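Local coordinates for protein chrac-14 (Drosophila melanogaster, PDB 2BYK) that pairs with Chrac-16 as a histone-like heterodimer that binds DNA and facilitates nucleosome sliding, and serves as an accessory component of DNA polymerase epsilon, at residues Ser50-Leu55 with Lys67-Thr72. Residues are numbered along the deposited sequence; the frame is centred on the assembly and turned at random.
Sequences SSSTAL and KDILQT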
ATOM      1  N   SER B  50      -3.242  -1.053 -11.406  1.00 57.01           N
ATOM      2  CA  SER B  50      -4.411  -1.191 -12.264  1.00 57.28           C
ATOM      3  C   SER B  50      -5.045   0.192 -12.438  1.00 57.50           C
ATOM      4  O   SER B  50      -5.279   0.653 -13.557  1.00 56.55           O
ATOM      5  CB  SER B  50      -5.403  -2.157 -11.607  1.00 57.53           C
ATOM      6  OG  SER B  50      -6.613  -2.246 -12.336  1.00 60.89           O
ATOM      7  N   SER B  51      -5.301   0.854 -11.314  1.00 57.60           N
ATOM      8  CA  SER B  51      -5.903   2.182 -11.315  1.00 58.81           C
ATOM      9  C   SER B  51      -5.022   3.234 -11.975  1.00 59.15           C
ATOM     10  O   SER B  51      -5.486   3.962 -12.850  1.00 60.61           O
ATOM     11  CB  SER B  51      -6.216   2.625  -9.886  1.00 59.24           C
ATOM     12  OG  SER B  51      -7.064   1.695  -9.241  1.00 60.82           O
ATOM     13  N   SER B  52      -3.761   3.324 -11.548  1.00 58.30           N
ATOM     14  CA  SER B  52      -2.830   4.302 -12.110  1.00 57.57           C
ATOM     15  C   SER B  52      -2.745   4.146 -13.619  1.00 58.07           C
ATOM     16  O   SER B  52      -2.563   5.125 -14.349  1.00 58.01           O
ATOM     17  CB  SER B  52      -1.445   4.131 -11.493  1.00 55.57           C
ATOM     18  OG  SER B  52      -1.507   4.324 -10.096  1.00 55.44           O
ATOM     19  N   THR B  53      -2.874   2.901 -14.074  1.00 59.18           N
ATOM     20  CA  THR B  53      -2.839   2.574 -15.495  1.00 60.14           C
ATOM     21  C   THR B  53      -4.069   3.189 -16.153  1.00 61.20           C
ATOM     22  O   THR B  53      -3.989   3.762 -17.242  1.00 60.88           O
ATOM     23  CB  THR B  53      -2.882   1.049 -15.725  1.00 59.63           C
ATOM     24  OG1 THR B  53      -1.705   0.447 -15.179  1.00 61.84           O
ATOM     25  CG2 THR B  53      -2.952   0.732 -17.207  1.00 59.45           C
ATOM     26  N   ALA B  54      -5.206   3.057 -15.475  1.00 61.91           N
ATOM     27  CA  ALA B  54      -6.467   3.594 -15.962  1.00 62.28           C
ATOM     28  C   ALA B  54      -6.378   5.106 -16.118  1.00 64.04           C
ATOM     29  O   ALA B  54      -6.664   5.638 -17.188  1.00 64.76           O
ATOM     30  CB  ALA B  54      -7.575   3.237 -15.002  1.00 62.26           C
ATOM     31  N   LEU B  55      -5.973   5.787 -15.044  1.00 66.01           N
ATOM     32  CA  LEU B  55      -5.834   7.246 -15.020  1.00 66.76           C
ATOM     33  C   LEU B  55      -4.884   7.754 -16.101  1.00 68.06           C
ATOM     34  O   LEU B  55      -5.077   8.829 -16.669  1.00 66.76           O
ATOM     35  CB  LEU B  55      -5.335   7.688 -13.645  1.00 66.05           C
ATOM     36  CG  LEU B  55      -5.149   9.186 -13.430  1.00 65.55           C
ATOM     37  CD1 LEU B  55      -6.457   9.918 -13.682  1.00 65.77           C
ATOM     38  CD2 LEU B  55      -4.671   9.417 -12.014  1.00 65.93           C
ATOM     39  N   LYS B  67       3.182  11.053 -11.051  1.00 70.02           N
ATOM     40  CA  LYS B  67       2.056  11.929 -10.753  1.00 69.91           C
ATOM     41  C   LYS B  67       0.739  11.182 -10.926  1.00 67.97           C
ATOM     42  O   LYS B  67      -0.225  11.465 -10.228  1.00 66.81           O
ATOM     43  CB  LYS B  67       2.158  13.166 -11.651  1.00 72.99           C
ATOM     44  CG  LYS B  67       3.519  13.855 -11.436  1.00 79.10           C
ATOM     45  CD  LYS B  67       4.031  14.724 -12.586  1.00 82.26           C
ATOM     46  CE  LYS B  67       5.444  15.246 -12.256  1.00 83.13           C
ATOM     47  NZ  LYS B  67       6.027  16.138 -13.300  1.00 84.08           N
ATOM     48  N   ASP B  68       0.720  10.209 -11.835  1.00 66.82           N
ATOM     49  CA  ASP B  68      -0.459   9.380 -12.085  1.00 65.61           C
ATOM     50  C   ASP B  68      -0.710   8.490 -10.901  1.00 64.45           C
ATOM     51  O   ASP B  68      -1.855   8.220 -10.554  1.00 64.74           O
ATOM     52  CB  ASP B  68      -0.245   8.481 -13.282  1.00 68.12           C
ATOM     53  CG  ASP B  68      -0.268   9.235 -14.563  1.00 72.50           C
ATOM     54  OD1 ASP B  68       0.168   8.672 -15.593  1.00 73.47           O
ATOM     55  OD2 ASP B  68      -0.737  10.396 -14.534  1.00 76.42           O
ATOM     56  N   ILE B  69       0.374   8.002 -10.308  1.00 62.89           N
ATOM     57  CA  ILE B  69       0.276   7.141  -9.139  1.00 61.16           C
ATOM     58  C   ILE B  69      -0.068   8.021  -7.949  1.00 60.11           C
ATOM     59  O   ILE B  69      -0.834   7.625  -7.075  1.00 60.56           O
ATOM     60  CB  ILE B  69       1.606   6.401  -8.846  1.00 60.71           C
ATOM     61  CG1 ILE B  69       1.964   5.483 -10.015  1.00 60.08           C
ATOM     62  CG2 ILE B  69       1.478   5.578  -7.568  1.00 59.00           C
ATOM     63  CD1 ILE B  69       3.305   4.799  -9.866  1.00 59.27           C
ATOM     64  N   LEU B  70       0.499   9.222  -7.917  1.00 58.89           N
ATOM     65  CA  LEU B  70       0.222  10.135  -6.820  1.00 58.15           C
ATOM     66  C   LEU B  70      -1.239  10.565  -6.861  1.00 58.47           C
ATOM     67  O   LEU B  70      -1.863  10.751  -5.819  1.00 58.44           O
ATOM     68  CB  LEU B  70       1.159  11.353  -6.881  1.00 56.65           C
ATOM     69  CG  LEU B  70       2.611  11.074  -6.460  1.00 55.29           C
ATOM     70  CD1 LEU B  70       3.433  12.343  -6.560  1.00 54.34           C
ATOM     71  CD2 LEU B  70       2.646  10.530  -5.033  1.00 53.47           C
ATOM     72  N   GLN B  71      -1.786  10.701  -8.068  1.00 59.68           N
ATOM     73  CA  GLN B  71      -3.187  11.095  -8.241  1.00 60.42           C
ATOM     74  C   GLN B  71      -4.147   9.941  -7.956  1.00 59.70           C
ATOM     75  O   GLN B  71      -5.219  10.149  -7.402  1.00 60.13           O
ATOM     76  CB  GLN B  71      -3.429  11.611  -9.661  1.00 61.96           C
ATOM     77  CG  GLN B  71      -2.701  12.898  -9.984  1.00 65.17           C
ATOM     78  CD  GLN B  71      -2.886  13.330 -11.430  1.00 68.32           C
ATOM     79  OE1 GLN B  71      -2.637  12.553 -12.362  1.00 71.34           O
ATOM     80  NE2 GLN B  71      -3.313  14.576 -11.626  1.00 69.05           N
ATOM     81  N   THR B  72      -3.768   8.729  -8.347  1.00 58.43           N
ATOM     82  CA  THR B  72      -4.601   7.559  -8.100  1.00 57.17           C
ATOM     83  C   THR B  72      -4.686   7.279  -6.599  1.00 58.05           C
ATOM     84  O   THR B  72      -5.706   6.808  -6.106  1.00 59.00           O
ATOM     85  CB  THR B  72      -4.040   6.326  -8.821  1.00 55.22           C
ATOM     86  OG1 THR B  72      -4.129   6.532 -10.233  1.00 53.82           O
ATOM     87  CG2 THR B  72      -4.817   5.085  -8.450  1.00 54.33           C
TER
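T72 pushes its side chain between S52 and L55, and the tight part of the contact forms around it. Its OG1 lies 3.2 Å from CA of S52, close against the backbone of helix 31-58, and CD2 of L55 approaches the same OG1 to 3.4 Å. The side chains of L55 and T72 run past one another in opposite directions. CG of L55 stands anti to its backbone N (chi1 -179°), and from it CD2 meets O of D68 and, at 3.4 Å, CB of Q71. The hydroxyl of T72 is itself turned back into its own helix: OG1 donates to O of D68 at 2.9 Å, while N of T72 reaches this carbonyl from the other face, so that two donors grip one carbonyl oxygen. An alanine in place of T72 would probably leave CD2 of L55 and the backbone at S52 facing a gap, and take from D68 O the second of its two donors.

S52 lies alongside I69, its OG 3.5 Å from CA and 3.7 Å from CG1 of I69; that hydroxyl is hydrogen-bonded to O of V48, one turn earlier. Beyond I69, an apolar side chain of the partner protein's chain continues the packing. The opposite character appears at Q71, which is exposed and adds little: it touches L55 through CB, while the rest of its side chain, modelled less surely, lies at the exposed edge.

The two short segments pass at 113°, with their axes 8.6 Å apart, and with S52 nearest I69 and T72 beside it at the crossing. This is the packing of the long central helix of a histone fold against the short helix that follows it, as in the NF-Y-like and archaeal histone family.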